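Local atomic coordinates of thrombospondin related anonymous protein (Plasmodium falciparum, PDB entry 4F1J), a protein that probably serves as an adhesion protein of the malaria parasite, binding magnesium through the von Willebrand factor A domain that this chain represents. Residues E7-L12 with I109-A114; K35-L40 with K74-I79; Y11-C16 with Q116-L121. One frame throughout, in Å; residues are numbered along the deposited sequence. Where two conformers were deposited one is given.

Contact 1 of 3, residues E7-L12 with I109-A114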
ATOM      1  N   GLU A   7       1.176   8.818  14.787  1.00 14.69           N
ATOM      2  CA  GLU A   7       1.406   7.465  15.283  1.00 14.49           C
ATOM      3  C   GLU A   7       0.566   6.493  14.426  1.00 13.02           C
ATOM      4  O   GLU A   7      -0.616   6.283  14.681  1.00 12.85           O
ATOM      5  CB  GLU A   7       1.026   7.326  16.771  1.00 14.53           C
ATOM      6  CG  GLU A   7       1.607   6.066  17.398  1.00 17.15           C
ATOM      7  CD  GLU A   7       1.271   5.849  18.882  1.00 19.52           C
ATOM      8  OE1 GLU A   7       0.641   6.731  19.513  1.00 27.17           O
ATOM      9  OE2 GLU A   7       1.634   4.764  19.403  1.00 27.39           O
ATOM     10  N   VAL A   8       1.202   5.920  13.408  1.00 11.59           N
ATOM     11  CA  VAL A   8       0.530   5.073  12.414  1.00 10.92           C
ATOM     12  C   VAL A   8       1.446   3.902  12.043  1.00 10.21           C
ATOM     13  O   VAL A   8       2.632   4.106  11.775  1.00 10.31           O
ATOM     14  CB  VAL A   8       0.232   5.831  11.089  1.00 11.15           C
ATOM     15  CG1 VAL A   8      -0.548   4.929  10.093  1.00 11.07           C
ATOM     16  CG2 VAL A   8      -0.565   7.150  11.310  1.00 12.47           C
ATOM     17  N   ASP A   9       0.901   2.690  12.093  1.00  9.49           N
ATOM     18  CA  ASP A   9       1.542   1.508  11.518  1.00  9.18           C
ATOM     19  C   ASP A   9       0.999   1.465  10.094  1.00  9.26           C
ATOM     20  O   ASP A   9      -0.226   1.353   9.886  1.00  9.72           O
ATOM     21  CB  ASP A   9       1.225   0.225  12.296  1.00  9.33           C
ATOM     22  CG  ASP A   9       1.821   0.216  13.692  1.00 10.92           C
ATOM     23  OD1 ASP A   9       2.891   0.855  13.899  1.00  7.71           O
ATOM     24  OD2 ASP A   9       1.265  -0.501  14.562  1.00 10.57           O
ATOM     25  N   LEU A  10       1.897   1.612   9.115  1.00  8.66           N
ATOM     26  CA  LEU A  10       1.475   1.767   7.714  1.00  7.98           C
ATOM     27  C   LEU A  10       1.978   0.558   6.937  1.00  7.98           C
ATOM     28  O   LEU A  10       3.173   0.296   6.893  1.00  7.34           O
ATOM     29  CB  LEU A  10       2.004   3.081   7.117  1.00  8.34           C
ATOM     30  CG  LEU A  10       1.447   3.543   5.775  1.00  8.28           C
ATOM     31  CD1 LEU A  10       1.727   5.025   5.527  1.00 10.73           C
ATOM     32  CD2 LEU A  10       2.032   2.672   4.618  1.00  9.11           C
ATOM     33  N   TYR A  11       1.033  -0.197   6.396  1.00  7.57           N
ATOM     34  CA  TYR A  11       1.283  -1.437   5.693  1.00  7.40           C
ATOM     35  C   TYR A  11       1.172  -1.177   4.193  1.00  7.82           C
ATOM     36  O   TYR A  11       0.063  -1.124   3.597  1.00  7.81           O
ATOM     37  CB  TYR A  11       0.301  -2.557   6.092  1.00  7.80           C
ATOM     38  CG  TYR A  11       0.218  -2.819   7.570  1.00  6.98           C
ATOM     39  CD1 TYR A  11      -0.589  -2.036   8.395  1.00  8.93           C
ATOM     40  CD2 TYR A  11       0.962  -3.800   8.157  1.00  6.73           C
ATOM     41  CE1 TYR A  11      -0.640  -2.259   9.766  1.00  8.77           C
ATOM     42  CE2 TYR A  11       0.909  -4.039   9.512  1.00  8.56           C
ATOM     43  CZ  TYR A  11       0.095  -3.274  10.317  1.00  9.59           C
ATOM     44  OH  TYR A  11       0.094  -3.514  11.690  1.00  9.63           O
ATOM     45  N   LEU A  12       2.341  -1.026   3.588  1.00  7.73           N
ATOM     46  CA  LEU A  12       2.452  -0.831   2.140  1.00  7.46           C
ATOM     47  C   LEU A  12       2.393  -2.195   1.413  1.00  7.51           C
ATOM     48  O   LEU A  12       3.262  -3.058   1.619  1.00  8.26           O
ATOM     49  CB  LEU A  12       3.754  -0.075   1.814  1.00  7.75           C
ATOM     50  CG  LEU A  12       4.031   0.138   0.324  1.00  8.81           C
ATOM     51  CD1 LEU A  12       2.946   0.971  -0.348  1.00  8.86           C
ATOM     52  CD2 LEU A  12       5.458   0.782   0.171  1.00  8.73           C
ATOM     53  N   ILE A 109       1.393  -7.818  16.802  1.00 10.72           N
ATOM     54  CA  ILE A 109       2.660  -7.233  16.402  1.00 10.50           C
ATOM     55  C   ILE A 109       2.543  -5.717  16.271  1.00 10.10           C
ATOM     56  O   ILE A 109       3.505  -4.980  16.535  1.00 10.62           O
ATOM     57  CB  ILE A 109       3.145  -7.834  15.062  1.00 10.75           C
ATOM     58  CG1 ILE A 109       3.230  -9.366  15.127  1.00 12.33           C
ATOM     59  CG2 ILE A 109       4.536  -7.255  14.663  1.00 10.83           C
ATOM     60  CD1 ILE A 109       4.071  -9.900  16.215  1.00 13.47           C
ATOM     61  N   ASN A 110       1.384  -5.245  15.830  1.00  9.15           N
ATOM     62  CA  ASN A 110       1.151  -3.824  15.671  1.00  8.94           C
ATOM     63  C   ASN A 110       1.186  -3.098  17.021  1.00  9.94           C
ATOM     64  O   ASN A 110       0.920  -3.728  18.067  1.00  9.07           O
ATOM     65  CB  ASN A 110      -0.213  -3.599  15.002  1.00  9.88           C
ATOM     66  CG  ASN A 110      -1.349  -4.047  15.867  1.00  8.80           C
ATOM     67  OD1 ASN A 110      -1.455  -5.239  16.170  1.00  9.99           O
ATOM     68  ND2 ASN A 110      -2.179  -3.111  16.318  1.00 12.28           N
ATOM     69  N   ARG A 111       1.504  -1.800  16.991  1.00 10.01           N
ATOM     70  CA  ARG A 111       1.256  -0.924  18.136  1.00 10.94           C
ATOM     71  C   ARG A 111      -0.252  -0.752  18.319  1.00 11.50           C
ATOM     72  O   ARG A 111      -0.938  -0.242  17.441  1.00 11.67           O
ATOM     73  CB  ARG A 111       1.927   0.442  17.947  1.00 10.38           C
ATOM     74  CG  ARG A 111       3.425   0.390  17.947  1.00 10.15           C
ATOM     75  CD  ARG A 111       4.007   1.760  17.625  1.00 11.65           C
ATOM     76  NE  ARG A 111       3.714   2.162  16.261  1.00  9.98           N
ATOM     77  CZ  ARG A 111       3.916   3.370  15.759  1.00 12.03           C
ATOM     78  NH1 ARG A 111       4.470   4.353  16.497  1.00 13.15           N
ATOM     79  NH2 ARG A 111       3.591   3.595  14.513  1.00 10.21           N
ATOM     80  N   GLU A 112      -0.776  -1.212  19.457  1.00 14.10           N
ATOM     81  CA  GLU A 112      -2.184  -1.049  19.770  1.00 15.40           C
ATOM     82  C   GLU A 112      -2.562   0.420  19.812  1.00 15.86           C
ATOM     83  O   GLU A 112      -3.693   0.776  19.495  1.00 17.24           O
ATOM     84  CB  GLU A 112      -2.496  -1.668  21.136  1.00 15.16           C
ATOM     85  CG  GLU A 112      -2.432  -3.149  21.184  1.00 15.86           C
ATOM     86  CD  GLU A 112      -2.777  -3.664  22.584  1.00 16.41           C
ATOM     87  OE1 GLU A 112      -2.218  -3.099  23.542  1.00 15.35           O
ATOM     88  OE2 GLU A 112      -3.608  -4.589  22.724  1.00 16.78           O
ATOM     89  N   ASN A 113      -1.613   1.273  20.169  1.00 16.76           N
ATOM     90  CA  ASN A 113      -1.854   2.698  20.313  1.00 17.39           C
ATOM     91  C   ASN A 113      -1.869   3.419  18.961  1.00 16.66           C
ATOM     92  O   ASN A 113      -2.352   4.538  18.893  1.00 17.92           O
ATOM     93  CB  ASN A 113      -0.787   3.326  21.247  1.00 18.65           C
ATOM     94  CG  ASN A 113      -1.261   4.625  21.919  1.00 22.56           C
ATOM     95  OD1 ASN A 113      -2.144   4.589  22.782  1.00 29.64           O
ATOM     96  ND2 ASN A 113      -0.649   5.766  21.555  1.00 25.94           N
ATOM     97  N   ALA A 114      -1.341   2.781  17.900  1.00 14.21           N
ATOM     98  CA  ALA A 114      -1.205   3.406  16.589  1.00 14.09           C
ATOM     99  C   ALA A 114      -2.424   3.198  15.708  1.00 13.19           C
ATOM    100  O   ALA A 114      -3.060   2.129  15.762  1.00 12.78           O
ATOM    101  CB  ALA A 114       0.033   2.847  15.885  1.00 12.13           C
TER
HETATM  102  O   HOH W   1       4.940   4.842  19.381  1.00 25.34           O
HETATM  103  O   HOH W   2      -2.363   7.072  18.315  1.00 36.92           O
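The guanidinium of Arg111 lies under the CG of Glu7, which sits over one of its faces 3.5 Å from NH1, while the edge of the same group is turned to Asp9. There OD1 of Asp9 takes two N-H groups at once: NE at 2.8 Å and NH2 at 2.9 Å. OD1 is close to the guanidinium plane, yet both donors approach it from the same face of the carboxylate, the two planes being 36° apart. The salt bridge is therefore side-on and canted. The other oxygen, OD2, uses its syn lone pair for the backbone N of Arg111 at 2.8 Å, so one carboxylate holds both the main chain and the side chain of the same arginine. The bend of the arginine chain at chi3 (-67°), which places NE, helps turn the group back to the aspartate.

Farther out, Glu7 has CG anti to its backbone N and an extended chain beyond, and its OE1 accepts ND2 of Asn113 at 2.6 Å on the syn side. A water bound to NH1 of Arg111 and weakly to OE2 of Glu7 spans the 4.1 Å between these two charged atoms, which make no direct bond. Arg111 to Ala114 form a type I turn closed by Ala114 N to Arg111 O.

The turn belongs to the loop joining helix 94-106 to strand 115-122, and the two carboxylates pin it to the start of strand 8-15; on the other flank of that strand, Arg111 NH2 also bonds Ala46 O and its side chain touches His48 of strand 47-54.

Contact 2 of 3, residues K35-L40 with K74-I79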
ATOM      1  N   LYS A  35       9.041   7.520  -3.545  1.00 11.29           N
ATOM      2  CA  LYS A  35       8.424   8.811  -3.302  1.00 11.73           C
ATOM      3  C   LYS A  35       7.318   8.706  -2.237  1.00 11.46           C
ATOM      4  O   LYS A  35       7.138   9.605  -1.445  1.00 10.85           O
ATOM      5  CB  LYS A  35       7.872   9.416  -4.605  1.00 12.45           C
ATOM      6  CG  LYS A  35       7.423  10.866  -4.452  1.00 13.07           C
ATOM      7  CD  LYS A  35       7.411  11.618  -5.734  1.00 14.35           C
ATOM      8  CE  LYS A  35       6.941  13.070  -5.514  1.00 17.32           C
ATOM      9  NZ  LYS A  35       6.940  13.887  -6.765  1.00 19.85           N
ATOM     10  N   LEU A  36       6.589   7.601  -2.204  1.00 10.90           N
ATOM     11  CA  LEU A  36       5.552   7.418  -1.191  1.00 10.82           C
ATOM     12  C   LEU A  36       6.198   7.442   0.191  1.00 11.21           C
ATOM     13  O   LEU A  36       5.746   8.180   1.098  1.00 11.38           O
ATOM     14  CB  LEU A  36       4.833   6.084  -1.438  1.00 11.27           C
ATOM     15  CG  LEU A  36       3.729   5.658  -0.458  1.00 11.73           C
ATOM     16  CD1 LEU A  36       2.881   4.616  -1.188  1.00 11.16           C
ATOM     17  CD2 LEU A  36       4.181   5.088   0.912  1.00 12.19           C
ATOM     18  N   ILE A  37       7.277   6.680   0.332  1.00 10.97           N
ATOM     19  CA  ILE A  37       8.025   6.604   1.587  1.00 12.08           C
ATOM     20  C   ILE A  37       8.588   7.962   1.973  1.00 12.08           C
ATOM     21  O   ILE A  37       8.598   8.325   3.153  1.00 11.63           O
ATOM     22  CB  ILE A  37       9.092   5.509   1.519  1.00 12.49           C
ATOM     23  CG1 ILE A  37       8.376   4.150   1.565  1.00 14.54           C
ATOM     24  CG2 ILE A  37      10.164   5.670   2.645  1.00 13.46           C
ATOM     25  CD1 ILE A  37       9.210   2.965   1.143  1.00 14.33           C
ATOM     26  N   GLN A  38       8.971   8.757   0.980  1.00 12.22           N
ATOM     27  CA  GLN A  38       9.394  10.134   1.267  1.00 12.97           C
ATOM     28  C   GLN A  38       8.294  11.041   1.859  1.00 12.40           C
ATOM     29  O   GLN A  38       8.613  12.085   2.414  1.00 12.21           O
ATOM     30  CB  GLN A  38       9.974  10.780   0.026  1.00 13.83           C
ATOM     31  CG  GLN A  38      11.284  10.173  -0.341  1.00 16.59           C
ATOM     32  CD  GLN A  38      11.839  10.731  -1.614  1.00 22.74           C
ATOM     33  OE1 GLN A  38      11.106  10.960  -2.576  1.00 26.83           O
ATOM     34  NE2 GLN A  38      13.152  10.952  -1.636  1.00 27.00           N
ATOM     35  N   GLN A  39       7.021  10.641   1.749  1.00 11.08           N
ATOM     36  CA  GLN A  39       5.922  11.385   2.323  1.00 10.57           C
ATOM     37  C   GLN A  39       5.710  11.073   3.796  1.00 10.54           C
ATOM     38  O   GLN A  39       4.826  11.653   4.391  1.00 11.94           O
ATOM     39  CB  GLN A  39       4.605  11.084   1.598  1.00 11.57           C
ATOM     40  CG  GLN A  39       4.653  11.249   0.057  1.00 11.67           C
ATOM     41  CD  GLN A  39       5.264  12.563  -0.370  1.00 13.41           C
ATOM     42  OE1 GLN A  39       4.793  13.642   0.028  1.00 15.19           O
ATOM     43  NE2 GLN A  39       6.303  12.494  -1.194  1.00 11.97           N
ATOM     44  N   LEU A  40       6.468  10.134   4.345  1.00 10.52           N
ATOM     45  CA  LEU A  40       6.232   9.616   5.700  1.00 10.54           C
ATOM     46  C   LEU A  40       7.309  10.064   6.659  1.00 10.46           C
ATOM     47  O   LEU A  40       8.503   9.911   6.368  1.00 12.01           O
ATOM     48  CB  LEU A  40       6.262   8.090   5.688  1.00 11.31           C
ATOM     49  CG  LEU A  40       5.422   7.383   4.613  1.00 10.48           C
ATOM     50  CD1 LEU A  40       5.656   5.876   4.707  1.00 11.42           C
ATOM     51  CD2 LEU A  40       3.977   7.726   4.770  1.00 10.57           C
ATOM     52  N   LYS A  74      17.036   3.720   5.349  1.00 13.65           N
ATOM     53  CA  LYS A  74      17.104   2.275   5.341  1.00 13.54           C
ATOM     54  C   LYS A  74      15.944   1.647   4.539  1.00 12.68           C
ATOM     55  O   LYS A  74      16.143   0.678   3.816  1.00 12.92           O
ATOM     56  CB  LYS A  74      17.190   1.716   6.760  1.00 13.40           C
ATOM     57  CG  LYS A  74      18.542   2.049   7.430  1.00 15.31           C
ATOM     58  CD  LYS A  74      18.594   1.631   8.890  1.00 16.31           C
ATOM     59  CE  LYS A  74      20.011   1.791   9.462  1.00 18.95           C
ATOM     60  NZ  LYS A  74      20.207   0.921  10.658  1.00 22.06           N
ATOM     61  N   ALA A  75      14.750   2.217   4.661  1.00 12.55           N
ATOM     62  CA  ALA A  75      13.586   1.733   3.919  1.00 12.27           C
ATOM     63  C   ALA A  75      13.806   1.908   2.417  1.00 12.28           C
ATOM     64  O   ALA A  75      13.504   1.018   1.627  1.00 11.93           O
ATOM     65  CB  ALA A  75      12.325   2.463   4.373  1.00 12.35           C
ATOM     66  N   LEU A  76      14.379   3.040   2.040  1.00 12.13           N
ATOM     67  CA  LEU A  76      14.599   3.355   0.619  1.00 13.33           C
ATOM     68  C   LEU A  76      15.628   2.429  -0.044  1.00 13.43           C
ATOM     69  O   LEU A  76      15.465   2.087  -1.220  1.00 13.93           O
ATOM     70  CB  LEU A  76      14.987   4.826   0.437  1.00 13.92           C
ATOM     71  CG  LEU A  76      13.869   5.837   0.703  1.00 14.60           C
ATOM     72  CD1 LEU A  76      14.357   7.300   0.650  1.00 17.80           C
ATOM     73  CD2 LEU A  76      12.696   5.624  -0.243  1.00 15.44           C
ATOM     74  N   ILE A  77      16.678   2.033   0.683  1.00 14.19           N
ATOM     75  CA  ILE A  77      17.633   0.992   0.226  0.50 13.90           C
ATOM     76  C   ILE A  77      16.921  -0.305  -0.144  1.00 14.04           C
ATOM     77  O   ILE A  77      17.207  -0.943  -1.183  1.00 13.26           O
ATOM     78  CB  ILE A  77      18.659   0.612   1.336  0.50 14.22           C
ATOM     79  CG1 ILE A  77      19.758   1.659   1.447  0.50 15.04           C
ATOM     80  CG2 ILE A  77      19.277  -0.776   1.083  0.50 13.97           C
ATOM     81  CD1 ILE A  77      20.648   1.449   2.659  0.50 13.44           C
ATOM     82  N   ILE A  78      15.993  -0.728   0.719  1.00 13.49           N
ATOM     83  CA  ILE A  78      15.294  -1.972   0.494  1.00 13.08           C
ATOM     84  C   ILE A  78      14.369  -1.847  -0.707  1.00 13.01           C
ATOM     85  O   ILE A  78      14.296  -2.763  -1.542  1.00 13.63           O
ATOM     86  CB  ILE A  78      14.543  -2.456   1.748  1.00 12.97           C
ATOM     87  CG1 ILE A  78      15.535  -2.815   2.847  1.00 13.34           C
ATOM     88  CG2 ILE A  78      13.612  -3.647   1.413  1.00 12.72           C
ATOM     89  CD1 ILE A  78      14.907  -2.902   4.227  1.00 14.15           C
ATOM     90  N   ILE A  79      13.671  -0.724  -0.828  1.00 13.74           N
ATOM     91  CA  ILE A  79      12.787  -0.545  -1.956  1.00 13.73           C
ATOM     92  C   ILE A  79      13.600  -0.534  -3.245  1.00 14.22           C
ATOM     93  O   ILE A  79      13.230  -1.189  -4.213  1.00 13.41           O
ATOM     94  CB  ILE A  79      11.925   0.721  -1.831  1.00 13.88           C
ATOM     95  CG1 ILE A  79      10.944   0.587  -0.651  1.00 13.90           C
ATOM     96  CG2 ILE A  79      11.185   0.975  -3.151  1.00 15.00           C
ATOM     97  CD1 ILE A  79      10.090  -0.701  -0.665  1.00 12.64           C
TER
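Ile37 carries this helix-to-helix contact with both of its branches. Its CD1 meets CG1 of Ile79 tip to tip at 3.4 Å, tighter than usual for two carbons, and the CD1 of Ile79 follows at 4.2 Å. The other branch, CG2, packs against CD2 of Leu76 at 3.8 Å; here the two side chains slide past each other in opposite directions. CG2 also reaches CB of Ala75, one turn before Ile79 on the same helix. The isoleucine thus faces three residues of segment 74-79, and the interface is purely apolar, with no hydrogen bond across it.

Torsions explain the division of labour. Ile37 has CG1 anti to its carbonyl carbon (chi1 -72°), which leaves CG2 anti to the backbone N, and chi2 of 164° then carries CD1 out to Ile79. At the outer margin, CG of the exposed Gln38 comes to 4.3 Å from CD1 of Leu76, extending the apolar contact with the aliphatic part of a polar side chain.

The backbone around Ile37 is held by bonds within segment 35-40: Leu40 N bonds Ile37 O, and Gln39 folds back so that NE2 donates to Lys35 O at 3.0 Å. Lys72 NZ, from the partner helix, bonds Gln38 O, adding a polar tie beside the apolar one.

Helix 72-80 rests in turn on the edge strand 58-62, through Ala75 on Ile62 and Ile79 on Ile61, and Ile79 and Leu76 reach back to Met34 of helix 22-38. On a different flank of that helix, Leu36 packs on Ile188 and Met192 of helix 184-200, which places helix 22-38 between helices 72-80 and 184-200.

Contact 3 of 3, residues Y11-C16 with Q116-L121. With EDO (1,2-ethanediol), chain J.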
ATOM      1  N   TYR A  11       1.033  -0.197   6.396  1.00  7.57           N
ATOM      2  CA  TYR A  11       1.283  -1.437   5.693  1.00  7.40           C
ATOM      3  C   TYR A  11       1.172  -1.177   4.193  1.00  7.82           C
ATOM      4  O   TYR A  11       0.063  -1.124   3.597  1.00  7.81           O
ATOM      5  CB  TYR A  11       0.301  -2.557   6.092  1.00  7.80           C
ATOM      6  CG  TYR A  11       0.218  -2.819   7.570  1.00  6.98           C
ATOM      7  CD1 TYR A  11      -0.589  -2.036   8.395  1.00  8.93           C
ATOM      8  CD2 TYR A  11       0.962  -3.800   8.157  1.00  6.73           C
ATOM      9  CE1 TYR A  11      -0.640  -2.259   9.766  1.00  8.77           C
ATOM     10  CE2 TYR A  11       0.909  -4.039   9.512  1.00  8.56           C
ATOM     11  CZ  TYR A  11       0.095  -3.274  10.317  1.00  9.59           C
ATOM     12  OH  TYR A  11       0.094  -3.514  11.690  1.00  9.63           O
ATOM     13  N   LEU A  12       2.341  -1.026   3.588  1.00  7.73           N
ATOM     14  CA  LEU A  12       2.452  -0.831   2.140  1.00  7.46           C
ATOM     15  C   LEU A  12       2.393  -2.195   1.413  1.00  7.51           C
ATOM     16  O   LEU A  12       3.262  -3.058   1.619  1.00  8.26           O
ATOM     17  CB  LEU A  12       3.754  -0.075   1.814  1.00  7.75           C
ATOM     18  CG  LEU A  12       4.031   0.138   0.324  1.00  8.81           C
ATOM     19  CD1 LEU A  12       2.946   0.971  -0.348  1.00  8.86           C
ATOM     20  CD2 LEU A  12       5.458   0.782   0.171  1.00  8.73           C
ATOM     21  N   LEU A  13       1.374  -2.391   0.561  1.00  6.88           N
ATOM     22  CA  LEU A  13       1.203  -3.641  -0.170  1.00  7.32           C
ATOM     23  C   LEU A  13       1.380  -3.299  -1.636  1.00  7.62           C
ATOM     24  O   LEU A  13       0.548  -2.599  -2.228  1.00  8.31           O
ATOM     25  CB  LEU A  13      -0.195  -4.270   0.057  1.00  7.35           C
ATOM     26  CG  LEU A  13      -0.745  -4.333   1.477  1.00 10.10           C
ATOM     27  CD1 LEU A  13      -1.984  -5.215   1.560  1.00  7.59           C
ATOM     28  CD2 LEU A  13       0.249  -4.734   2.540  1.00  9.82           C
ATOM     29  N   MET A  14       2.477  -3.787  -2.216  1.00  8.07           N
ATOM     30  CA  MET A  14       2.889  -3.349  -3.556  1.00  9.33           C
ATOM     31  C   MET A  14       2.710  -4.488  -4.565  1.00  9.01           C
ATOM     32  O   MET A  14       3.411  -5.481  -4.513  1.00  9.61           O
ATOM     33  CB  MET A  14       4.339  -2.881  -3.501  1.00  9.60           C
ATOM     34  CG  MET A  14       4.870  -2.387  -4.806  1.00 11.03           C
ATOM     35  SD  MET A  14       6.552  -1.782  -4.581  1.00 14.21           S
ATOM     36  CE  MET A  14       6.861  -0.991  -6.178  1.00 14.47           C
ATOM     37  N   ASP A  15       1.720  -4.328  -5.436  1.00  9.43           N
ATOM     38  CA  ASP A  15       1.425  -5.249  -6.528  1.00  9.62           C
ATOM     39  C   ASP A  15       2.679  -5.371  -7.395  1.00  9.23           C
ATOM     40  O   ASP A  15       3.245  -4.350  -7.805  1.00  9.79           O
ATOM     41  CB  ASP A  15       0.250  -4.646  -7.278  1.00  9.89           C
ATOM     42  CG  ASP A  15      -0.189  -5.414  -8.528  1.00  9.36           C
ATOM     43  OD1 ASP A  15       0.614  -6.091  -9.200  1.00 10.62           O
ATOM     44  OD2 ASP A  15      -1.374  -5.211  -8.853  1.00  8.21           O
ATOM     45  N   CYS A  16       3.129  -6.602  -7.648  1.00  9.09           N
ATOM     46  CA  CYS A  16       4.317  -6.833  -8.513  1.00  9.11           C
ATOM     47  C   CYS A  16       3.985  -7.786  -9.678  1.00  9.61           C
ATOM     48  O   CYS A  16       4.860  -8.468 -10.219  1.00  9.32           O
ATOM     49  CB  CYS A  16       5.505  -7.340  -7.691  1.00  8.51           C
ATOM     50  SG  CYS A  16       5.258  -8.916  -6.862  1.00  9.57           S
ATOM     51  N   GLN A 116      -3.972   2.167  12.294  1.00 11.07           N
ATOM     52  CA  GLN A 116      -3.553   1.099  11.384  1.00  9.77           C
ATOM     53  C   GLN A 116      -4.049   1.443   9.988  1.00  9.60           C
ATOM     54  O   GLN A 116      -5.257   1.619   9.780  1.00  9.64           O
ATOM     55  CB  GLN A 116      -4.122  -0.249  11.830  1.00  9.54           C
ATOM     56  CG  GLN A 116      -3.777  -0.628  13.269  1.00  8.98           C
ATOM     57  CD  GLN A 116      -2.313  -0.925  13.433  1.00  9.58           C
ATOM     58  OE1 GLN A 116      -1.775  -1.722  12.686  1.00 11.08           O
ATOM     59  NE2 GLN A 116      -1.649  -0.294  14.416  1.00  8.94           N
ATOM     60  N   LEU A 117      -3.106   1.566   9.051  1.00  8.96           N
ATOM     61  CA  LEU A 117      -3.378   2.011   7.680  1.00  8.45           C
ATOM     62  C   LEU A 117      -2.728   1.055   6.693  1.00  8.37           C
ATOM     63  O   LEU A 117      -1.532   0.802   6.771  1.00  8.91           O
ATOM     64  CB  LEU A 117      -2.824   3.423   7.441  1.00  8.14           C
ATOM     65  CG  LEU A 117      -2.841   3.973   6.018  1.00  9.01           C
ATOM     66  CD1 LEU A 117      -4.289   4.087   5.440  1.00  8.91           C
ATOM     67  CD2 LEU A 117      -2.104   5.329   5.973  1.00  9.24           C
ATOM     68  N   VAL A 118      -3.514   0.578   5.736  1.00  8.00           N
ATOM     69  CA  VAL A 118      -3.014  -0.203   4.620  1.00  7.48           C
ATOM     70  C   VAL A 118      -3.010   0.709   3.392  1.00  7.34           C
ATOM     71  O   VAL A 118      -3.996   1.397   3.111  1.00  8.24           O
ATOM     72  CB  VAL A 118      -3.910  -1.459   4.353  1.00  8.14           C
ATOM     73  CG1 VAL A 118      -3.580  -2.117   2.988  1.00  7.45           C
ATOM     74  CG2 VAL A 118      -3.767  -2.495   5.429  1.00  7.05           C
ATOM     75  N   VAL A 119      -1.895   0.739   2.666  1.00  7.38           N
ATOM     76  CA  VAL A 119      -1.845   1.450   1.392  1.00  7.15           C
ATOM     77  C   VAL A 119      -1.439   0.478   0.307  1.00  7.77           C
ATOM     78  O   VAL A 119      -0.352  -0.136   0.381  1.00  6.82           O
ATOM     79  CB  VAL A 119      -0.874   2.611   1.413  1.00  7.95           C
ATOM     80  CG1 VAL A 119      -0.855   3.274   0.047  1.00  8.11           C
ATOM     81  CG2 VAL A 119      -1.304   3.623   2.487  1.00  9.19           C
ATOM     82  N   ILE A 120      -2.355   0.291  -0.647  1.00  7.13           N
ATOM     83  CA  ILE A 120      -2.183  -0.647  -1.756  1.00  6.99           C
ATOM     84  C   ILE A 120      -1.777   0.143  -3.017  1.00  6.88           C
ATOM     85  O   ILE A 120      -2.453   1.094  -3.393  1.00  8.06           O
ATOM     86  CB  ILE A 120      -3.491  -1.423  -2.033  1.00  7.20           C
ATOM     87  CG1 ILE A 120      -3.823  -2.392  -0.899  1.00  6.33           C
ATOM     88  CG2 ILE A 120      -3.367  -2.171  -3.353  1.00  6.73           C
ATOM     89  CD1 ILE A 120      -5.353  -2.657  -0.704  1.00  7.56           C
ATOM     90  N   LEU A 121      -0.688  -0.263  -3.667  1.00  6.83           N
ATOM     91  CA  LEU A 121      -0.331   0.208  -5.007  1.00  8.30           C
ATOM     92  C   LEU A 121      -0.651  -0.936  -5.981  1.00  7.98           C
ATOM     93  O   LEU A 121      -0.136  -2.036  -5.828  1.00  8.64           O
ATOM     94  CB  LEU A 121       1.147   0.583  -5.085  1.00  8.60           C
ATOM     95  CG  LEU A 121       1.725   1.536  -4.033  1.00 10.21           C
ATOM     96  CD1 LEU A 121       3.209   1.810  -4.359  1.00 11.42           C
ATOM     97  CD2 LEU A 121       0.894   2.790  -3.913  1.00 11.93           C
TER
HETATM   98  C1  EDO J 308       1.363  -1.285  -9.283  1.00 24.46           C
HETATM   99  O1  EDO J 308       1.143  -2.667  -9.585  1.00 22.37           O
HETATM  100  C2  EDO J 308       2.826  -1.055  -8.913  1.00 23.69           C
HETATM  101  O2  EDO J 308       3.197  -1.739  -7.724  1.00 24.42           O
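Tyr11 and Gln116 add a side-chain bond to an otherwise regular parallel strand pair: the hydroxyl OH donates to OE1 of Gln116 at 2.8 Å, nearly along the C=O axis. OE1 lies in the plane of the ring, at its edge, although ring and amide planes are 56° apart. The glutamine chain bends at chi2 (-69°), which places CD; NE2 of the same amide donates to Asp9 OD2 and Ala114 O, and three bonds thus hold the amide's rotation.

From there the backbones run side by side, with Tyr11 opposite Val118 through to Met14 opposite Leu121. Five bonds join them, from Tyr11 N to Leu117 O at 2.8 Å to Asp15 N to Leu121 O at 3.0 Å. These are two central parallel strands of the Rossmann-like sheet of a von Willebrand factor A domain, with helices on both faces. On one face, CD1 of Leu13 packs on CG1 of Val118 at 3.8 Å, near Ala97 and Leu98 of helix 94-106. On the other, CD1 of Leu12 meets CG of Leu121 at 3.9 Å, against Leu36 of helix 22-38.

Asp15 OD1 bonds Ser17 OG, and OD2 bonds Thr122 OG1 and Asp123 N, consistent with a second shell positioning the magnesium ligands Ser17 and Asp123; Asp15, Ser17 and Ser19 form the DxSxS motif of the metal-ion-dependent adhesion site. Through O2, an ethanediol, probably from the crystallisation liquor, donates a hydrogen bond to Asp15 O at 2.6 Å.

Contacts 1 and 3 follow each other along strand 8-15, the first against the loop that leads into strand 115-122, the second against that strand itself; they share Tyr11 and Leu12, and their centres are 13 Å apart. Asp9 O lies 3.0 Å from Leu117 N, a probable hydrogen bond that carries the strand of contact 1 on into the pairing of contact 3. Contact 2 lies on one face of the sheet, its centre 13 Å from that of contact 3 and 17 Å from that of contact 1. Leu36 CD1 touches Leu12 CD1 at 3.7 Å, and Leu40 CD2 touches Leu10 CD1 at 3.6 Å. Only contact 3 comes near magnesium, about 4 Å from the Asp15 side chain.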